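Local atomic coordinates of putatuve endo-xylanase (Clostridium stercorarium, PDB entry 1O8P), a protein that probably binds xylan, and perhaps cellulose, through this family 6 carbohydrate-binding module, which belongs to a putative endo-xylanase. Residues L42-L47 and S52-I57; K129-V134 and D142-S147. All coordinates share one frame; numbering follows the deposited sequence.

Contact 1 (L42-L47 and S52-I57). With CA (calcium ion), chain B.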
loop_
_atom_site.group_PDB
_atom_site.type_symbol
_atom_site.label_atom_id
_atom_site.label_comp_id
_atom_site.label_asym_id
_atom_site.label_seq_id
_atom_site.Cartn_x
_atom_site.Cartn_y
_atom_site.Cartn_z
ATOM N N LEU A 42 12.064 -5.424 -6.992
ATOM C CA LEU A 42 10.688 -5.620 -6.568
ATOM C C LEU A 42 10.097 -6.772 -7.349
ATOM O O LEU A 42 10.308 -6.858 -8.546
ATOM C CB LEU A 42 9.843 -4.351 -6.775
ATOM C CG LEU A 42 8.622 -4.210 -5.846
ATOM C CD1 LEU A 42 8.397 -2.774 -5.382
ATOM C CD2 LEU A 42 7.401 -4.689 -6.595
ATOM N N GLN A 43 9.354 -7.637 -6.667
ATOM C CA GLN A 43 8.744 -8.831 -7.316
ATOM C C GLN A 43 7.378 -9.159 -6.784
ATOM O O GLN A 43 7.059 -8.770 -5.676
ATOM C CB GLN A 43 9.625 -10.050 -7.069
ATOM C CG GLN A 43 10.383 -10.435 -8.279
ATOM C CD GLN A 43 11.535 -11.276 -7.900
ATOM O OE1 GLN A 43 11.352 -12.417 -7.428
ATOM N NE2 GLN A 43 12.736 -10.735 -8.062
ATOM N N ILE A 44 6.601 -9.939 -7.542
ATOM C CA ILE A 44 5.321 -10.432 -7.057
ATOM C C ILE A 44 5.478 -11.910 -6.751
ATOM O O ILE A 44 5.990 -12.671 -7.584
ATOM C CB ILE A 44 4.215 -10.162 -8.112
ATOM C CG1 ILE A 44 4.156 -8.655 -8.449
ATOM C CG2 ILE A 44 2.878 -10.750 -7.674
ATOM C CD1 ILE A 44 3.496 -8.296 -9.785
ATOM N N PHE A 45 5.056 -12.311 -5.556
ATOM C CA PHE A 45 5.162 -13.675 -5.090
ATOM C C PHE A 45 3.774 -14.276 -4.901
ATOM O O PHE A 45 2.861 -13.599 -4.418
ATOM C CB PHE A 45 5.909 -13.763 -3.749
ATOM C CG PHE A 45 7.309 -13.241 -3.801
ATOM C CD1 PHE A 45 8.218 -13.740 -4.744
ATOM C CD2 PHE A 45 7.732 -12.273 -2.889
ATOM C CE1 PHE A 45 9.497 -13.257 -4.819
ATOM C CE2 PHE A 45 9.036 -11.788 -2.957
ATOM C CZ PHE A 45 9.907 -12.278 -3.947
ATOM N N SER A 46 3.631 -15.548 -5.237
ATOM C CA SER A 46 2.368 -16.221 -5.002
ATOM C C SER A 46 2.268 -16.624 -3.521
ATOM O O SER A 46 3.289 -16.887 -2.865
ATOM C CB SER A 46 2.217 -17.413 -5.956
ATOM O OG SER A 46 3.339 -18.249 -5.784
ATOM N N LEU A 47 1.058 -16.596 -2.979
ATOM C CA LEU A 47 0.853 -16.939 -1.577
ATOM C C LEU A 47 0.349 -18.372 -1.539
ATOM O O LEU A 47 -0.420 -18.743 -2.427
ATOM C CB LEU A 47 -0.149 -15.970 -0.918
ATOM C CG LEU A 47 0.169 -14.473 -0.952
ATOM C CD1 LEU A 47 -0.995 -13.722 -0.336
ATOM C CD2 LEU A 47 1.463 -14.124 -0.256
ATOM N N SER A 52 -1.491 -13.104 -4.308
ATOM C CA SER A 52 -0.120 -12.640 -4.530
ATOM C C SER A 52 0.214 -11.457 -3.644
ATOM O O SER A 52 -0.682 -10.779 -3.155
ATOM C CB SER A 52 0.100 -12.217 -5.992
ATOM O OG SER A 52 -0.185 -13.249 -6.904
ATOM N N ALA A 53 1.506 -11.194 -3.456
ATOM C CA ALA A 53 1.920 -10.062 -2.667
ATOM C C ALA A 53 3.169 -9.497 -3.307
ATOM O O ALA A 53 3.910 -10.192 -3.978
ATOM C CB ALA A 53 2.170 -10.474 -1.221
ATOM N N ILE A 54 3.376 -8.208 -3.180
ATOM C CA ILE A 54 4.679 -7.677 -3.555
ATOM C C ILE A 54 5.699 -7.960 -2.426
ATOM O O ILE A 54 5.333 -8.010 -1.248
ATOM C CB ILE A 54 4.565 -6.198 -3.962
ATOM C CG1 ILE A 54 3.988 -5.345 -2.796
ATOM C CG2 ILE A 54 3.681 -6.099 -5.265
ATOM C CD1 ILE A 54 3.894 -3.843 -3.045
ATOM N N GLY A 55 6.968 -8.131 -2.817
ATOM C CA GLY A 55 8.088 -8.394 -1.919
ATOM C C GLY A 55 9.422 -8.027 -2.603
ATOM O O GLY A 55 9.390 -7.383 -3.661
ATOM N N TYR A 56 10.562 -8.478 -2.024
ATOM C CA TYR A 56 11.939 -8.085 -2.378
ATOM C C TYR A 56 12.019 -6.571 -2.371
ATOM O O TYR A 56 12.670 -5.952 -3.219
ATOM C CB TYR A 56 12.457 -8.683 -3.707
ATOM C CG TYR A 56 12.877 -10.156 -3.723
ATOM C CD1 TYR A 56 12.705 -10.998 -2.609
ATOM C CD2 TYR A 56 13.412 -10.718 -4.881
ATOM C CE1 TYR A 56 13.072 -12.363 -2.650
ATOM C CE2 TYR A 56 13.776 -12.055 -4.950
ATOM C CZ TYR A 56 13.612 -12.897 -3.837
ATOM O OH TYR A 56 13.968 -14.246 -3.930
ATOM N N ILE A 57 11.334 -5.971 -1.393
ATOM C CA ILE A 57 11.283 -4.512 -1.199
ATOM C C ILE A 57 12.443 -4.030 -0.319
ATOM O O ILE A 57 12.871 -4.727 0.595
ATOM C CB ILE A 57 9.886 -4.089 -0.639
ATOM C CG1 ILE A 57 8.845 -4.020 -1.779
ATOM C CG2 ILE A 57 9.943 -2.793 0.194
ATOM C CD1 ILE A 57 7.417 -4.052 -1.279
HETATM CA CA CA B . -2.532 -9.344 -3.346
HETATM O O HOH W 1 -3.659 -11.217 -4.464
#
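F45 drives the edge of its ring into the face of Y56. This is a T-shaped stack with ring centroids 4.8 Å apart and planes at 72°. CZ of F45 does the touching, 3.4 Å from Y56 CD1, and sits off-centre toward the rim of the tyrosine ring. F45 CG lies anti to its own carbonyl carbon (chi1 -60°), which carries the ring past G55, where F45 CE2 is 3.7 Å from G55 CA. The Q43 side chain runs alongside Y56, pointing the same way. Its NE2 comes 3.3 Å from Y56 CD2, with the amide turned 70° from the ring.

These groups hang on a two-stranded antiparallel hairpin, strands 43-46 and 52-55. Two hydrogen-bonded pairs hold it. Q43 and G55 exchange two backbone bonds, and so do F45 and A53; the bond from F45 N to A53 O is 2.9 Å long and nearly straight. Between and beyond these pairs, I44 faces I54 and S46 faces S52 without such bonds.

I44, I54, S46 and S52 share one face of the hairpin. I44 CG2 packs on S52 CB at 3.6 Å. Beyond the strand ends, L42 CD1 lies 3.8 Å from I57 CG1, the two side chains pointing the same way. I54 also reaches T63, Y65 and F135, which ties the hairpin to the body of the sandwich. At the other end S52 O binds the calcium ion at 2.4 Å, together with Q30, E32 and D142. A water on the same ion accepts a hydrogen bond from S52 N.

Contact 2 (K129-V134 and D142-S147). With CA (calcium ion), chain B.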
loop_
_atom_site.group_PDB
_atom_site.type_symbol
_atom_site.label_atom_id
_atom_site.label_comp_id
_atom_site.label_asym_id
_atom_site.label_seq_id
_atom_site.Cartn_x
_atom_site.Cartn_y
_atom_site.Cartn_z
ATOM N N LYS A 129 -7.509 10.255 -6.919
ATOM C CA LYS A 129 -6.098 10.480 -6.646
ATOM C C LYS A 129 -5.194 9.341 -7.106
ATOM O O LYS A 129 -5.587 8.174 -7.147
ATOM C CB LYS A 129 -5.824 10.701 -5.139
ATOM C CG LYS A 129 -6.581 11.838 -4.432
ATOM C CD LYS A 129 -6.217 13.218 -4.933
ATOM C CE LYS A 129 -6.676 14.322 -3.947
ATOM N NZ LYS A 129 -8.045 14.898 -4.373
ATOM N N ASP A 130 -3.953 9.698 -7.417
ATOM C CA ASP A 130 -2.879 8.740 -7.556
ATOM C C ASP A 130 -2.214 8.508 -6.228
ATOM O O ASP A 130 -1.778 9.465 -5.579
ATOM C CB ASP A 130 -1.853 9.223 -8.558
ATOM C CG ASP A 130 -2.430 9.342 -9.960
ATOM O OD1 ASP A 130 -3.556 8.850 -10.277
ATOM O OD2 ASP A 130 -1.820 9.976 -10.807
ATOM N N ILE A 131 -2.134 7.237 -5.829
ATOM C CA ILE A 131 -1.570 6.870 -4.518
ATOM C C ILE A 131 -0.210 6.203 -4.672
ATOM O O ILE A 131 -0.017 5.294 -5.492
ATOM C CB ILE A 131 -2.529 5.942 -3.684
ATOM C CG1 ILE A 131 -3.790 6.700 -3.291
ATOM C CG2 ILE A 131 -1.844 5.472 -2.343
ATOM C CD1 ILE A 131 -3.545 7.853 -2.233
ATOM N N VAL A 132 0.717 6.661 -3.848
ATOM C CA VAL A 132 2.060 6.101 -3.793
ATOM C C VAL A 132 2.367 5.518 -2.413
ATOM O O VAL A 132 2.184 6.182 -1.412
ATOM C CB VAL A 132 3.110 7.200 -4.190
ATOM C CG1 VAL A 132 4.516 6.614 -4.271
ATOM C CG2 VAL A 132 2.669 7.846 -5.527
ATOM N N LEU A 133 2.830 4.263 -2.378
ATOM C CA LEU A 133 3.373 3.640 -1.149
ATOM C C LEU A 133 4.918 3.704 -1.206
ATOM O O LEU A 133 5.512 3.250 -2.173
ATOM C CB LEU A 133 2.907 2.173 -1.048
ATOM C CG LEU A 133 1.390 1.949 -1.151
ATOM C CD1 LEU A 133 1.089 0.429 -1.054
ATOM C CD2 LEU A 133 0.648 2.750 -0.026
ATOM N N VAL A 134 5.539 4.301 -0.191
ATOM C CA VAL A 134 6.967 4.447 -0.129
ATOM C C VAL A 134 7.425 3.637 1.068
ATOM O O VAL A 134 6.914 3.803 2.169
ATOM C CB VAL A 134 7.417 5.954 -0.050
ATOM C CG1 VAL A 134 8.956 6.071 -0.069
ATOM C CG2 VAL A 134 6.760 6.792 -1.188
ATOM N N ASP A 142 0.167 -7.647 0.571
ATOM C CA ASP A 142 -0.839 -8.407 -0.164
ATOM C C ASP A 142 -1.787 -7.372 -0.787
ATOM O O ASP A 142 -1.923 -7.314 -1.995
ATOM C CB ASP A 142 -1.568 -9.349 0.805
ATOM C CG ASP A 142 -2.582 -10.209 0.142
ATOM O OD1 ASP A 142 -2.829 -10.098 -1.097
ATOM O OD2 ASP A 142 -3.213 -11.035 0.811
ATOM N N TRP A 143 -2.397 -6.530 0.052
ATOM C CA TRP A 143 -3.325 -5.509 -0.420
ATOM C C TRP A 143 -3.397 -4.400 0.582
ATOM O O TRP A 143 -2.868 -4.526 1.702
ATOM C CB TRP A 143 -4.744 -6.069 -0.696
ATOM C CG TRP A 143 -5.346 -6.924 0.376
ATOM C CD1 TRP A 143 -5.524 -8.298 0.332
ATOM C CD2 TRP A 143 -5.911 -6.494 1.635
ATOM N NE1 TRP A 143 -6.149 -8.736 1.479
ATOM C CE2 TRP A 143 -6.394 -7.661 2.300
ATOM C CE3 TRP A 143 -6.073 -5.246 2.265
ATOM C CZ2 TRP A 143 -7.005 -7.611 3.584
ATOM C CZ3 TRP A 143 -6.656 -5.186 3.542
ATOM C CH2 TRP A 143 -7.131 -6.362 4.187
ATOM N N PHE A 144 -4.058 -3.314 0.166
ATOM C CA PHE A 144 -4.359 -2.183 1.044
ATOM C C PHE A 144 -5.721 -1.606 0.702
ATOM O O PHE A 144 -6.252 -1.815 -0.397
ATOM C CB PHE A 144 -3.222 -1.117 1.070
ATOM C CG PHE A 144 -3.060 -0.317 -0.200
ATOM C CD1 PHE A 144 -2.438 -0.879 -1.332
ATOM C CD2 PHE A 144 -3.466 1.008 -0.259
ATOM C CE1 PHE A 144 -2.270 -0.155 -2.525
ATOM C CE2 PHE A 144 -3.279 1.747 -1.466
ATOM C CZ PHE A 144 -2.685 1.160 -2.583
ATOM N N VAL A 145 -6.312 -0.913 1.651
ATOM C CA VAL A 145 -7.669 -0.428 1.472
ATOM C C VAL A 145 -7.889 0.751 2.407
ATOM O O VAL A 145 -7.200 0.888 3.412
ATOM C CB VAL A 145 -8.766 -1.587 1.658
ATOM C CG1 VAL A 145 -8.899 -2.050 3.135
ATOM C CG2 VAL A 145 -10.128 -1.127 1.127
ATOM N N PHE A 146 -8.843 1.610 2.052
ATOM C CA PHE A 146 -9.152 2.826 2.823
ATOM C C PHE A 146 -10.557 2.732 3.441
ATOM O O PHE A 146 -11.381 1.930 2.985
ATOM C CB PHE A 146 -9.001 4.084 1.934
ATOM C CG PHE A 146 -7.596 4.299 1.410
ATOM C CD1 PHE A 146 -6.662 5.034 2.156
ATOM C CD2 PHE A 146 -7.185 3.726 0.187
ATOM C CE1 PHE A 146 -5.349 5.230 1.674
ATOM C CE2 PHE A 146 -5.874 3.907 -0.296
ATOM C CZ PHE A 146 -4.955 4.656 0.437
ATOM N N SER A 147 -10.804 3.512 4.494
ATOM C CA SER A 147 -12.106 3.556 5.186
ATOM C C SER A 147 -12.477 4.979 5.530
ATOM O O SER A 147 -11.599 5.811 5.752
ATOM C CB SER A 147 -12.084 2.832 6.557
ATOM O OG SER A 147 -11.408 1.605 6.561
HETATM CA CA CA B . -2.532 -9.344 -3.346
HETATM O O HOH W 1 -3.659 -11.217 -4.464
#
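L133 and F144 reach toward each other from opposite directions in the buried middle of the module. The methyl CD1 of L133 sits over one face of the F144 ring, 4.0 Å from its centroid and 23° off the ring normal. The methyl is offset toward the rim, so F144 CE1 is its nearest ring atom at 3.7 Å. F144 CG lies between its backbone N and carbonyl carbon (chi1 70°), and the ring extends from there across the gap toward strand 128-135.

I131 supplies the second bump. Its CG2 methyl sits at the notch where the two phenyl rings meet, 4.1 Å from F144 CE2 and 4.3 Å from F146 CZ. It meets F146 at the ring edge, near the plane, but comes to F144 obliquely. F146 CZ also lies at the edge of the F144 ring.

The two strands belong to opposing sheets of a beta-sandwich, the jelly-roll fold of family 6 modules. Their axes come no closer than 11.2 Å and run at 128° to each other, so side chains alone bridge the layers. Y65 sets its ring edge-to-face with F144, while A79 packs on F144 from the phenylalanine's own sheet. F70 meets the F146 ring and also touches I131. On the other layer V91 lies against both I131 and L133. Near the start of strand 140-147, before it enters this core, D142 binds the calcium ion through both O and OD1, while its OD2 forms a salt bridge with R80.

Overall arrangement
Contact 1 is a hairpin at the periphery, about 13 Å from the centre of the chain; contact 2 is core, about 4 Å from it. Their centres lie about 16 Å apart. The calcium ion joins them: S52 of contact 1 and D142 of contact 2 are both ligands, with S52 O and D142 OD1 3.1 Å apart. Q30 and E32 complete the protein ligands, and one bound water is common to both contacts. Direct packing adds to this joint, with A53 CB 3.8 Å from D142 CA and L47 CD1 3.7 Å from D142 OD2. The metal thus connects strand 52-55 to one end of strand 140-147. No sugar is bound in this entry.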